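Tryptophanyl-tRNA synthetase (Aeropyrum pernix, PDB 3A04) catalyses the ATP-dependent attachment of L-tryptophan to its cognate tRNA(Trp), releasing AMP and diphosphate, as an aminoacyl-tRNA synthetase of the first class. Local coordinates at residues His55-Phe58 with Asp59-Leu62; Gln93-Tyr96 with Leu97-Gly101; Val125-Ala128 with Val129-Ile133; Pro157-Arg160 with Leu161-Leu164; Val199-Asp202 with Glu203-Gly206. All blocks are in the same frame, centred on the assembly; numbering follows the deposited sequence. Where two conformers were deposited one is given.

Contact 1 (His55-Phe58 with Asp59-Leu62); sequences HRDF and DKIL
The ring of F58 carries L62 on one face: CG of the leucine stands 4.2 Å from the ring centroid and only 12° off its normal, a CH-pi contact, while CD1 of L62 lies 3.8 Å from CE2 of F58 over a face of the ring. I61 comes to the ring differently, crossing it at about a right angle, with its CG1 3.8 Å from CD1 of F58. The imidazole of H55 is met at its edge, where OD1 of D59 lies close to the ring plane, 3.7 Å from CE1 of H55, the carboxylate turned 71° against the ring. On the same imidazole, ND1 accepts the backbone N-H of F58 almost in the ring plane (3.1 Å), which helps to hold the rotation of the ring. The stretch is the junction of strand 52-56 with helix 58-66. D57 occupies the N-cap position, yet its carboxylate makes no capping bond; instead it lies alongside K60, pointing the same way. OD2 of D57 and NZ of K60 are 4.3 Å apart, too far for a direct salt bridge, and a water bridges them, donating to OD2 and accepting from NZ; a second lies nearby, but its very short approach to OD2 makes its placement doubtful. OD2 also has a direct charged partner in R226 of helix 219-231. The first regular helical bond runs from N of L62 to O of F58 (3.0 Å), whereas those to O of D57 from N of K60 and N of I61 are weak.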
loop_
_atom_site.group_PDB
_atom_site.type_symbol
_atom_site.label_atom_id
_atom_site.label_comp_id
_atom_site.label_asym_id
_atom_site.label_seq_id
_atom_site.Cartn_x
_atom_site.Cartn_y
_atom_site.Cartn_z
ATOM N N HIS A 55 9.613 3.151 -29.478
ATOM C CA HIS A 55 9.850 2.088 -28.471
ATOM C C HIS A 55 10.957 2.582 -27.528
ATOM O O HIS A 55 11.720 3.508 -27.877
ATOM C CB HIS A 55 10.291 0.755 -29.090
ATOM C CG HIS A 55 11.768 0.701 -29.354
ATOM N ND1 HIS A 55 12.656 0.081 -28.500
ATOM C CD2 HIS A 55 12.519 1.220 -30.373
ATOM C CE1 HIS A 55 13.892 0.220 -28.972
ATOM N NE2 HIS A 55 13.836 0.918 -30.100
ATOM N N ARG A 56 11.008 1.994 -26.341
ATOM C CA ARG A 56 12.206 2.152 -25.496
ATOM C C ARG A 56 12.546 0.774 -24.972
ATOM O O ARG A 56 11.702 0.126 -24.331
ATOM C CB ARG A 56 11.968 3.164 -24.388
ATOM C CG ARG A 56 13.266 3.360 -23.475
ATOM C CD ARG A 56 13.039 4.509 -22.537
ATOM N NE ARG A 56 11.848 4.310 -21.672
ATOM C CZ ARG A 56 11.004 5.275 -21.341
ATOM N NH1 ARG A 56 11.224 6.533 -21.722
ATOM N NH2 ARG A 56 9.926 5.003 -20.582
ATOM N N ASP A 57 13.743 0.262 -25.318
ATOM C CA ASP A 57 14.248 -1.032 -24.826
ATOM C C ASP A 57 13.518 -2.266 -25.355
ATOM O O ASP A 57 13.760 -3.382 -24.881
ATOM C CB ASP A 57 14.259 -1.031 -23.255
ATOM C CG ASP A 57 15.391 -0.113 -22.643
ATOM O OD1 ASP A 57 16.274 0.347 -23.435
ATOM O OD2 ASP A 57 15.383 0.099 -21.402
ATOM N N PHE A 58 12.580 -2.113 -26.314
ATOM C CA PHE A 58 11.912 -3.330 -26.901
ATOM C C PHE A 58 12.906 -4.256 -27.634
ATOM O O PHE A 58 12.720 -5.493 -27.787
ATOM C CB PHE A 58 10.751 -2.859 -27.845
ATOM C CG PHE A 58 9.789 -3.962 -28.281
ATOM C CD1 PHE A 58 9.317 -4.881 -27.362
ATOM C CD2 PHE A 58 9.387 -4.068 -29.639
ATOM C CE1 PHE A 58 8.395 -5.936 -27.761
ATOM C CE2 PHE A 58 8.525 -5.082 -30.073
ATOM C CZ PHE A 58 8.017 -6.021 -29.151
ATOM N N ASP A 59 13.989 -3.672 -28.135
ATOM C CA ASP A 59 15.146 -4.496 -28.603
ATOM C C ASP A 59 15.666 -5.535 -27.603
ATOM O O ASP A 59 15.845 -6.726 -27.945
ATOM C CB ASP A 59 16.292 -3.597 -29.084
ATOM C CG ASP A 59 16.785 -2.620 -28.024
ATOM O OD1 ASP A 59 16.040 -2.231 -27.123
ATOM O OD2 ASP A 59 17.954 -2.182 -28.136
ATOM N N LYS A 60 15.843 -5.110 -26.353
ATOM C CA LYS A 60 16.272 -6.052 -25.286
ATOM C C LYS A 60 15.248 -7.158 -25.139
ATOM O O LYS A 60 15.602 -8.326 -24.927
ATOM C CB LYS A 60 16.427 -5.285 -23.942
ATOM C CG LYS A 60 17.587 -4.243 -23.967
ATOM C CD LYS A 60 17.629 -3.355 -22.729
ATOM C CE LYS A 60 18.019 -4.073 -21.421
ATOM N NZ LYS A 60 17.927 -3.152 -20.165
ATOM N N ILE A 61 13.940 -6.805 -25.278
ATOM C CA ILE A 61 12.911 -7.862 -25.132
ATOM C C ILE A 61 13.057 -8.905 -26.221
ATOM O O ILE A 61 12.974 -10.098 -25.961
ATOM C CB ILE A 61 11.465 -7.260 -25.272
ATOM C CG1 ILE A 61 11.293 -6.080 -24.330
ATOM C CG2 ILE A 61 10.411 -8.386 -25.037
ATOM C CD1 ILE A 61 11.425 -6.561 -22.791
ATOM N N LEU A 62 13.209 -8.422 -27.453
ATOM C CA LEU A 62 13.195 -9.262 -28.632
ATOM C C LEU A 62 14.507 -10.115 -28.589
ATOM O O LEU A 62 14.496 -11.317 -28.950
ATOM C CB LEU A 62 13.159 -8.334 -29.892
ATOM C CG LEU A 62 11.729 -7.735 -30.146
ATOM C CD1 LEU A 62 11.740 -6.685 -31.309
ATOM C CD2 LEU A 62 10.644 -8.813 -30.362
HETATM O O HOH W 1 17.835 -0.681 -25.378
HETATM O O HOH W 2 15.173 -2.393 -20.030
HETATM O O HOH W 3 17.174 -0.566 -19.894
#

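Contact 2 (Gln93-Tyr96 with Leu97-Gly101); sequences QLIY and LQKNG
The side chain of Y96 meets N100 and L97 along its length. Its CB begins beside the backbone, 3.1 Å from N of L97, and with CG anti to the backbone N (chi1 166°) the ring is carried forward along the helix toward N100. CD2 then touches CD2 of L97 at 3.8 Å, the leucine crossing the ring at a slant. On the other edge CD1 and CE1 lie beneath ND2 of N100, with CE1 the nearer at 3.4 Å. The amide nitrogen thus stands over one face, displaced toward the rim, and the amide is turned 48° against the ring. At the tip, OH leaves the contact and hydrogen-bonds to the backbone O of E42. The same ND2 donates to O of Y96 (2.9 Å), nearly in its own amide plane but from above the carbonyl plane, while N of N100 reaches that oxygen as well at 3.1 Å. Beside Y96, CG2 of I95 lies alongside the extended chain of K99, one turn on, 3.8 Å from CE of K99. The contact sits at the C-terminal end of helix 85-99, the crossover helix of a beta-alpha-beta unit between strands 72-77 and 103-108, where G101 is the C-prime residue of a Schellman motif. Two donors from one asparagine on a single carbonyl oxygen mean that the acceptor is well supplied just where helical bonding runs out.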
loop_
_atom_site.group_PDB
_atom_site.type_symbol
_atom_site.label_atom_id
_atom_site.label_comp_id
_atom_site.label_asym_id
_atom_site.label_seq_id
_atom_site.Cartn_x
_atom_site.Cartn_y
_atom_site.Cartn_z
ATOM N N GLN A 93 -3.055 -4.823 -29.762
ATOM C CA GLN A 93 -1.564 -4.984 -29.588
ATOM C C GLN A 93 -1.261 -6.172 -28.639
ATOM O O GLN A 93 -0.374 -6.914 -28.881
ATOM C CB GLN A 93 -0.991 -3.698 -28.960
ATOM C CG GLN A 93 -1.158 -2.527 -29.903
ATOM C CD GLN A 93 -0.647 -1.261 -29.345
ATOM O OE1 GLN A 93 0.537 -1.141 -29.051
ATOM N NE2 GLN A 93 -1.550 -0.294 -29.122
ATOM N N LEU A 94 -2.017 -6.364 -27.558
ATOM C CA LEU A 94 -1.848 -7.624 -26.795
ATOM C C LEU A 94 -2.065 -8.891 -27.551
ATOM O O LEU A 94 -1.301 -9.862 -27.362
ATOM C CB LEU A 94 -2.725 -7.681 -25.518
ATOM C CG LEU A 94 -2.810 -6.406 -24.677
ATOM C CD1 LEU A 94 -3.860 -6.602 -23.513
ATOM C CD2 LEU A 94 -1.398 -6.098 -24.106
ATOM N N ILE A 95 -3.108 -8.926 -28.406
ATOM C CA ILE A 95 -3.400 -10.180 -29.135
ATOM C C ILE A 95 -2.292 -10.459 -30.110
ATOM O O ILE A 95 -1.831 -11.573 -30.249
ATOM C CB ILE A 95 -4.774 -10.060 -29.925
ATOM C CG1 ILE A 95 -5.899 -10.013 -28.859
ATOM C CG2 ILE A 95 -4.980 -11.234 -30.895
ATOM C CD1 ILE A 95 -7.333 -9.676 -29.401
ATOM N N TYR A 96 -1.842 -9.452 -30.806
ATOM C CA TYR A 96 -0.699 -9.697 -31.699
ATOM C C TYR A 96 0.490 -10.333 -30.905
ATOM O O TYR A 96 1.077 -11.352 -31.286
ATOM C CB TYR A 96 -0.279 -8.327 -32.337
ATOM C CG TYR A 96 1.087 -8.393 -33.001
ATOM C CD1 TYR A 96 1.233 -8.918 -34.308
ATOM C CD2 TYR A 96 2.252 -7.895 -32.324
ATOM C CE1 TYR A 96 2.519 -8.972 -34.935
ATOM C CE2 TYR A 96 3.529 -8.004 -32.933
ATOM C CZ TYR A 96 3.645 -8.524 -34.255
ATOM O OH TYR A 96 4.919 -8.637 -34.872
ATOM N N LEU A 97 0.875 -9.677 -29.810
ATOM C CA LEU A 97 2.004 -10.200 -29.053
ATOM C C LEU A 97 1.665 -11.585 -28.541
ATOM O O LEU A 97 2.511 -12.424 -28.579
ATOM C CB LEU A 97 2.389 -9.214 -27.897
ATOM C CG LEU A 97 2.816 -7.821 -28.463
ATOM C CD1 LEU A 97 2.860 -6.777 -27.347
ATOM C CD2 LEU A 97 4.269 -7.890 -29.068
ATOM N N GLN A 98 0.440 -11.837 -28.077
ATOM C CA GLN A 98 0.130 -13.163 -27.564
ATOM C C GLN A 98 0.290 -14.236 -28.664
ATOM O O GLN A 98 0.845 -15.318 -28.399
ATOM C CB GLN A 98 -1.288 -13.221 -27.032
ATOM C CG GLN A 98 -1.676 -14.551 -26.377
ATOM C CD GLN A 98 -2.942 -14.387 -25.590
ATOM O OE1 GLN A 98 -4.011 -14.263 -26.159
ATOM N NE2 GLN A 98 -2.840 -14.363 -24.254
ATOM N N LYS A 99 -0.252 -13.978 -29.857
ATOM C CA LYS A 99 -0.057 -14.966 -30.943
ATOM C C LYS A 99 1.426 -15.149 -31.280
ATOM O O LYS A 99 1.756 -16.113 -31.913
ATOM C CB LYS A 99 -0.749 -14.496 -32.242
ATOM C CG LYS A 99 -2.266 -14.424 -32.099
ATOM C CD LYS A 99 -2.869 -13.756 -33.341
ATOM C CE LYS A 99 -4.404 -14.008 -33.389
ATOM N NZ LYS A 99 -5.010 -13.026 -34.419
ATOM N N ASN A 100 2.268 -14.154 -31.010
ATOM C CA ASN A 100 3.741 -14.332 -31.270
ATOM C C ASN A 100 4.511 -14.810 -30.020
ATOM O O ASN A 100 5.712 -14.719 -29.940
ATOM C CB ASN A 100 4.309 -13.051 -31.855
ATOM C CG ASN A 100 3.867 -12.851 -33.271
ATOM O OD1 ASN A 100 4.461 -13.441 -34.185
ATOM N ND2 ASN A 100 2.795 -12.078 -33.478
ATOM N N GLY A 101 3.813 -15.423 -29.086
ATOM C CA GLY A 101 4.500 -16.081 -28.001
ATOM C C GLY A 101 4.593 -15.293 -26.683
ATOM O O GLY A 101 5.057 -15.871 -25.671
#

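Contact 3 (Val125-Ala128 with Val129-Ile133); sequences VRIA and VEEYI
I127 and Y132 lie side by side and point the same way, CG2 of the isoleucine 3.7 Å from CE1 of the tyrosine ring. They are five positions apart in the sequence, a spacing that lines side chains up because the backbone widens here. The ring also has O of I127 at its edge, in its plane, 3.5 Å from CD1 of Y132. R126 and E130, one turn apart, are slanted across one another. In the arginine conformer described, one of two, OE1 of E130 touches the aliphatic CG of R126 (3.6 Å); the charged groups stand farther off, and OE2 of E130 is taken by NE1 of W364. Within helix 121-139, residues 129-133 form a pi-type turn. O of I127 accepts from N of E131 and also from N of Y132 at 3.0 Å, the latter bond running almost straight out from the carbonyl, and N of I133 then bonds to O of A128 at 2.7 Å, a five-residue step like that of Y132. Y132, with CG beside its backbone N (chi1 -75°), reaches the 'HIGH' region: its OH bonds to O of S80 and its ring meets H87 edge-to-face. From the neighbouring position OE2 of E131 reaches N of F83 in the same motif. The CB of A128 faces strands 103-108 and 147-150, touching I108 and F150, and V129 packs on A363 and W364 of the long helix 334-364.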
loop_
_atom_site.group_PDB
_atom_site.type_symbol
_atom_site.label_atom_id
_atom_site.label_comp_id
_atom_site.label_asym_id
_atom_site.label_seq_id
_atom_site.Cartn_x
_atom_site.Cartn_y
_atom_site.Cartn_z
ATOM N N VAL A 125 -16.045 -4.523 -9.881
ATOM C CA VAL A 125 -15.787 -5.921 -10.183
ATOM C C VAL A 125 -16.653 -6.394 -11.345
ATOM O O VAL A 125 -16.178 -7.122 -12.268
ATOM C CB VAL A 125 -16.005 -6.891 -8.937
ATOM C CG1 VAL A 125 -16.138 -8.371 -9.368
ATOM C CG2 VAL A 125 -14.859 -6.728 -7.883
ATOM N N ARG A 126 -17.930 -6.022 -11.294
ATOM C CA ARG A 126 -18.875 -6.340 -12.349
ATOM C C ARG A 126 -18.353 -5.843 -13.682
ATOM O O ARG A 126 -18.133 -6.621 -14.614
ATOM C CB ARG A 126 -20.271 -5.994 -12.050
ATOM C CG ARG A 126 -21.276 -6.395 -13.115
ATOM C CD ARG A 126 -22.638 -5.872 -12.822
ATOM N NE ARG A 126 -22.671 -4.432 -12.740
ATOM C CZ ARG A 126 -22.846 -3.758 -11.619
ATOM N NH1 ARG A 126 -23.006 -4.386 -10.473
ATOM N NH2 ARG A 126 -22.842 -2.453 -11.638
ATOM N N ILE A 127 -18.145 -4.533 -13.756
ATOM C CA ILE A 127 -17.659 -3.871 -14.978
ATOM C C ILE A 127 -16.371 -4.515 -15.442
ATOM O O ILE A 127 -16.174 -4.816 -16.629
ATOM C CB ILE A 127 -17.498 -2.345 -14.682
ATOM C CG1 ILE A 127 -18.889 -1.733 -14.360
ATOM C CG2 ILE A 127 -16.757 -1.650 -15.816
ATOM C CD1 ILE A 127 -18.751 -0.295 -13.959
ATOM N N ALA A 128 -15.455 -4.815 -14.503
ATOM C CA ALA A 128 -14.190 -5.419 -14.948
ATOM C C ALA A 128 -14.431 -6.732 -15.626
ATOM O O ALA A 128 -13.842 -7.047 -16.677
ATOM C CB ALA A 128 -13.215 -5.678 -13.658
ATOM N N VAL A 129 -15.338 -7.542 -15.072
ATOM C CA VAL A 129 -15.484 -8.865 -15.699
ATOM C C VAL A 129 -16.357 -8.808 -17.008
ATOM O O VAL A 129 -16.002 -9.362 -18.057
ATOM C CB VAL A 129 -16.148 -9.835 -14.685
ATOM C CG1 VAL A 129 -16.557 -11.177 -15.324
ATOM C CG2 VAL A 129 -15.135 -10.178 -13.488
ATOM N N GLU A 130 -17.478 -8.130 -16.924
ATOM C CA GLU A 130 -18.519 -8.201 -17.999
ATOM C C GLU A 130 -18.339 -7.160 -19.071
ATOM O O GLU A 130 -18.819 -7.343 -20.185
ATOM C CB GLU A 130 -19.881 -7.927 -17.341
ATOM C CG GLU A 130 -20.350 -9.209 -16.647
ATOM C CD GLU A 130 -21.720 -9.122 -15.978
ATOM O OE1 GLU A 130 -22.465 -8.108 -16.102
ATOM O OE2 GLU A 130 -22.022 -10.104 -15.289
ATOM N N GLU A 131 -17.705 -6.028 -18.730
ATOM C CA GLU A 131 -17.390 -5.017 -19.704
ATOM C C GLU A 131 -15.921 -5.113 -20.196
ATOM O O GLU A 131 -15.670 -4.957 -21.380
ATOM C CB GLU A 131 -17.649 -3.675 -19.106
ATOM C CG GLU A 131 -17.794 -2.486 -20.021
ATOM C CD GLU A 131 -18.824 -2.683 -21.200
ATOM O OE1 GLU A 131 -19.909 -3.372 -21.086
ATOM O OE2 GLU A 131 -18.488 -2.089 -22.246
ATOM N N TYR A 132 -14.953 -5.368 -19.336
ATOM C CA TYR A 132 -13.603 -5.346 -19.804
ATOM C C TYR A 132 -13.157 -6.757 -20.163
ATOM O O TYR A 132 -12.817 -7.007 -21.328
ATOM C CB TYR A 132 -12.667 -4.638 -18.780
ATOM C CG TYR A 132 -12.911 -3.135 -18.886
ATOM C CD1 TYR A 132 -14.049 -2.531 -18.321
ATOM C CD2 TYR A 132 -12.126 -2.382 -19.684
ATOM C CE1 TYR A 132 -14.298 -1.162 -18.480
ATOM C CE2 TYR A 132 -12.364 -1.022 -19.828
ATOM C CZ TYR A 132 -13.447 -0.446 -19.266
ATOM O OH TYR A 132 -13.593 0.888 -19.427
ATOM N N ILE A 133 -13.082 -7.672 -19.169
ATOM C CA ILE A 133 -12.522 -8.982 -19.505
ATOM C C ILE A 133 -13.347 -9.660 -20.641
ATOM O O ILE A 133 -12.770 -10.258 -21.559
ATOM C CB ILE A 133 -12.381 -9.894 -18.268
ATOM C CG1 ILE A 133 -11.327 -9.256 -17.309
ATOM C CG2 ILE A 133 -11.949 -11.322 -18.670
ATOM C CD1 ILE A 133 -11.362 -9.811 -15.845
#

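Contact 4 (Pro157-Arg160 with Leu161-Leu164); sequences PYFR and LIQL
CD1 of I162 touches CE2 of Y158 at 4.0 Å, the two side chains crossing at a slant. R160 and L164 run side by side, CG of R160 to CD1 of L164 at 4.1 Å. F159 has two conformers, so its side-chain contacts, given here for one of them, are less certain. In that conformer the side chains of I162 and F159 cross at about a right angle, with CB of I162 above one face of the ring toward the rim and CD1 against its edge atoms, so that this methyl touches both aromatic side chains. CG of Q163 approaches the same ring. Beneath them lie the bonds of helix 156-165, from N of Q163 to O of F159 (3.0 Å) and from N of L164 to O of R160 (2.9 Å). Outward, OH of Y158 bonds to D195 of helix 183-197, against which I162 also packs. Further partners belong to the second subunit: R160 gives NE to O of its T152 and makes a cation-pi contact with its F372, and NE2 of Q163 bonds to O of its Q151. NE of R160 and NE2 of Q163 are therefore bonded across the subunit boundary, while their carbon portions pack within the helix, so that this helix forms part of the dimer interface.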
loop_
_atom_site.group_PDB
_atom_site.type_symbol
_atom_site.label_atom_id
_atom_site.label_comp_id
_atom_site.label_asym_id
_atom_site.label_seq_id
_atom_site.Cartn_x
_atom_site.Cartn_y
_atom_site.Cartn_z
ATOM N N PRO A 157 3.581 -10.902 -2.407
ATOM C CA PRO A 157 4.814 -10.353 -3.000
ATOM C C PRO A 157 4.575 -9.047 -3.821
ATOM O O PRO A 157 5.438 -8.111 -3.853
ATOM C CB PRO A 157 5.347 -11.510 -3.904
ATOM C CG PRO A 157 4.488 -12.699 -3.630
ATOM C CD PRO A 157 3.261 -12.278 -2.851
ATOM N N TYR A 158 3.405 -8.961 -4.456
ATOM C CA TYR A 158 3.043 -7.783 -5.287
ATOM C C TYR A 158 2.854 -6.640 -4.342
ATOM O O TYR A 158 3.299 -5.564 -4.529
ATOM C CB TYR A 158 1.662 -8.078 -5.922
ATOM C CG TYR A 158 0.887 -6.924 -6.496
ATOM C CD1 TYR A 158 1.150 -6.481 -7.792
ATOM C CD2 TYR A 158 -0.209 -6.410 -5.844
ATOM C CE1 TYR A 158 0.381 -5.466 -8.367
ATOM C CE2 TYR A 158 -0.971 -5.422 -6.392
ATOM C CZ TYR A 158 -0.730 -5.001 -7.660
ATOM O OH TYR A 158 -1.545 -4.017 -8.166
ATOM N N PHE A 159 2.156 -6.862 -3.264
ATOM C CA PHE A 159 1.927 -5.756 -2.375
ATOM C C PHE A 159 3.217 -5.359 -1.626
ATOM O O PHE A 159 3.406 -4.224 -1.328
ATOM C CB PHE A 159 0.763 -5.831 -1.261
ATOM C CG PHE A 159 0.347 -4.455 -0.741
ATOM C CD1 PHE A 159 -0.415 -3.594 -1.494
ATOM C CD2 PHE A 159 0.718 -4.017 0.519
ATOM C CE1 PHE A 159 -0.750 -2.368 -1.006
ATOM C CE2 PHE A 159 0.338 -2.773 0.968
ATOM C CZ PHE A 159 -0.367 -1.985 0.194
ATOM N N ARG A 160 4.073 -6.307 -1.333
ATOM C CA ARG A 160 5.351 -5.928 -0.702
ATOM C C ARG A 160 6.137 -4.954 -1.588
ATOM O O ARG A 160 6.813 -4.043 -1.096
ATOM C CB ARG A 160 6.189 -7.177 -0.460
ATOM C CG ARG A 160 7.436 -6.864 0.409
ATOM C CD ARG A 160 8.221 -8.168 0.733
ATOM N NE ARG A 160 7.421 -9.210 1.314
ATOM C CZ ARG A 160 7.520 -10.496 0.996
ATOM N NH1 ARG A 160 8.386 -10.894 0.081
ATOM N NH2 ARG A 160 6.762 -11.376 1.616
ATOM N N LEU A 161 6.049 -5.079 -2.926
ATOM C CA LEU A 161 6.775 -4.103 -3.691
ATOM C C LEU A 161 6.249 -2.711 -3.460
ATOM O O LEU A 161 7.020 -1.752 -3.522
ATOM C CB LEU A 161 6.652 -4.398 -5.254
ATOM C CG LEU A 161 7.372 -5.681 -5.738
ATOM C CD1 LEU A 161 6.948 -5.943 -7.208
ATOM C CD2 LEU A 161 8.890 -5.422 -5.624
ATOM N N ILE A 162 4.911 -2.608 -3.381
ATOM C CA ILE A 162 4.291 -1.328 -3.201
ATOM C C ILE A 162 4.788 -0.746 -1.883
ATOM O O ILE A 162 5.146 0.457 -1.816
ATOM C CB ILE A 162 2.731 -1.444 -3.176
ATOM C CG1 ILE A 162 2.202 -1.983 -4.551
ATOM C CG2 ILE A 162 2.098 -0.061 -2.856
ATOM C CD1 ILE A 162 0.681 -2.380 -4.488
ATOM N N GLN A 163 4.827 -1.577 -0.848
ATOM C CA GLN A 163 5.338 -1.084 0.457
ATOM C C GLN A 163 6.816 -0.627 0.410
ATOM O O GLN A 163 7.172 0.426 0.933
ATOM C CB GLN A 163 5.226 -2.155 1.498
ATOM C CG GLN A 163 3.803 -2.586 1.827
ATOM C CD GLN A 163 3.780 -3.823 2.751
ATOM O OE1 GLN A 163 4.144 -4.947 2.337
ATOM N NE2 GLN A 163 3.332 -3.622 4.000
ATOM N N LEU A 164 7.636 -1.362 -0.299
ATOM C CA LEU A 164 9.053 -1.022 -0.372
ATOM C C LEU A 164 9.268 0.129 -1.345
ATOM O O LEU A 164 10.137 0.940 -1.083
ATOM C CB LEU A 164 9.879 -2.229 -0.785
ATOM C CG LEU A 164 9.747 -3.417 0.221
ATOM C CD1 LEU A 164 10.706 -4.543 -0.253
ATOM C CD2 LEU A 164 10.063 -3.069 1.655
#

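Contact 5 (Val199-Asp202 with Glu203-Gly206); sequences VQLD and EYGG
This is a tight backbone turn in the loop between helix 183-197 and strand 210-215, where the chain of L201 and D202 folds back at G205 and G206. Its centre is O of L201, which accepts from N of Y204 (3.0 Å) and from N of G206 (3.0 Å); the two donors come in from opposite faces of the carbonyl plane. A third bond, N of G205 to O of D202, also arrives well above its carbonyl plane. CA of G206 adds a C-H...O contact to O of Q200. Both glycines have positive phi, a conformation that favours glycine. Among the side chains, L201 and Y204 lie side by side, CD1 of the leucine at the ring edge, 4.1 Å from CE2 of Y204. E203 bends at chi2 (96°), bringing OE1 back to 3.6 Å from CB of L201, while its OE2 forms a salt bridge with R371 of the second subunit. OH of Y204 bonds to O of R154, and its ring meets H198 edge-to-face. The turn is thus closed by backbone bonds, with one carbonyl gripped from two faces, while E203 adds a charged link to the second subunit.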
loop_
_atom_site.group_PDB
_atom_site.type_symbol
_atom_site.label_atom_id
_atom_site.label_comp_id
_atom_site.label_asym_id
_atom_site.label_seq_id
_atom_site.Cartn_x
_atom_site.Cartn_y
_atom_site.Cartn_z
ATOM N N VAL A 199 5.581 -8.796 -12.239
ATOM C CA VAL A 199 5.664 -10.018 -13.065
ATOM C C VAL A 199 7.079 -10.613 -13.159
ATOM O O VAL A 199 7.274 -11.804 -13.498
ATOM C CB VAL A 199 5.107 -9.778 -14.533
ATOM C CG1 VAL A 199 3.702 -9.258 -14.441
ATOM C CG2 VAL A 199 6.067 -8.887 -15.407
ATOM N N GLN A 200 8.042 -9.783 -12.797
ATOM C CA GLN A 200 9.448 -10.198 -12.691
ATOM C C GLN A 200 9.765 -11.060 -11.460
ATOM O O GLN A 200 10.776 -11.748 -11.438
ATOM C CB GLN A 200 10.299 -8.933 -12.606
ATOM C CG GLN A 200 10.167 -8.065 -13.848
ATOM C CD GLN A 200 11.282 -6.983 -13.840
ATOM O OE1 GLN A 200 12.472 -7.283 -13.625
ATOM N NE2 GLN A 200 10.937 -5.826 -14.194
ATOM N N LEU A 201 8.906 -11.048 -10.450
ATOM C CA LEU A 201 9.126 -11.943 -9.295
ATOM C C LEU A 201 8.848 -13.393 -9.616
ATOM O O LEU A 201 7.911 -13.687 -10.358
ATOM C CB LEU A 201 8.214 -11.529 -8.124
ATOM C CG LEU A 201 8.287 -10.012 -7.710
ATOM C CD1 LEU A 201 7.143 -9.677 -6.702
ATOM C CD2 LEU A 201 9.722 -9.683 -7.125
ATOM N N ASP A 202 9.586 -14.311 -8.976
ATOM C CA ASP A 202 9.405 -15.716 -9.213
ATOM C C ASP A 202 7.991 -16.134 -8.916
ATOM O O ASP A 202 7.457 -16.945 -9.639
ATOM C CB ASP A 202 10.405 -16.493 -8.349
ATOM C CG ASP A 202 11.847 -16.161 -8.796
ATOM O OD1 ASP A 202 12.055 -15.913 -10.032
ATOM O OD2 ASP A 202 12.709 -16.053 -7.930
ATOM N N GLU A 203 7.363 -15.565 -7.880
ATOM C CA GLU A 203 5.981 -15.917 -7.591
ATOM C C GLU A 203 4.963 -15.687 -8.707
ATOM O O GLU A 203 3.864 -16.273 -8.678
ATOM C CB GLU A 203 5.472 -15.150 -6.391
ATOM C CG GLU A 203 6.199 -15.597 -5.092
ATOM C CD GLU A 203 7.382 -14.702 -4.723
ATOM O OE1 GLU A 203 7.952 -14.001 -5.587
ATOM O OE2 GLU A 203 7.818 -14.709 -3.529
ATOM N N TYR A 204 5.263 -14.783 -9.634
ATOM C CA TYR A 204 4.289 -14.555 -10.715
ATOM C C TYR A 204 4.796 -15.098 -12.041
ATOM O O TYR A 204 4.225 -14.743 -13.078
ATOM C CB TYR A 204 3.989 -13.030 -10.841
ATOM C CG TYR A 204 3.326 -12.567 -9.542
ATOM C CD1 TYR A 204 2.024 -12.968 -9.244
ATOM C CD2 TYR A 204 4.047 -11.821 -8.592
ATOM C CE1 TYR A 204 1.383 -12.566 -7.979
ATOM C CE2 TYR A 204 3.450 -11.387 -7.349
ATOM C CZ TYR A 204 2.131 -11.798 -7.052
ATOM O OH TYR A 204 1.530 -11.414 -5.857
ATOM N N GLY A 205 5.890 -15.886 -12.019
ATOM C CA GLY A 205 6.415 -16.504 -13.243
ATOM C C GLY A 205 7.803 -16.021 -13.658
ATOM O O GLY A 205 8.402 -16.578 -14.566
ATOM N N GLY A 206 8.336 -14.990 -13.007
ATOM C CA GLY A 206 9.726 -14.670 -13.227
ATOM C C GLY A 206 10.064 -14.035 -14.577
ATOM O O GLY A 206 11.141 -14.356 -15.191
#

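In the fold
The five contacts follow one another along the chain without overlap. Contacts 1 and 2, their centres about 15 Å apart, touch through F58 CZ and L97 CD2 at 4.2 Å, joining helix 58-66, which follows strand 52-56 of the central mixed sheet, to crossover helix 85-99. Contact 3, on helix 121-139, lies across the chain's centre from contact 1, about 31 Å between centres, and borders the 'HIGH' region. Contacts 4 and 5, their centres about 13 Å apart, pack together where P157 and Y158 meet Y204, and both reach the second subunit. The set thus runs from the nucleotide-binding fold to the dimer interface.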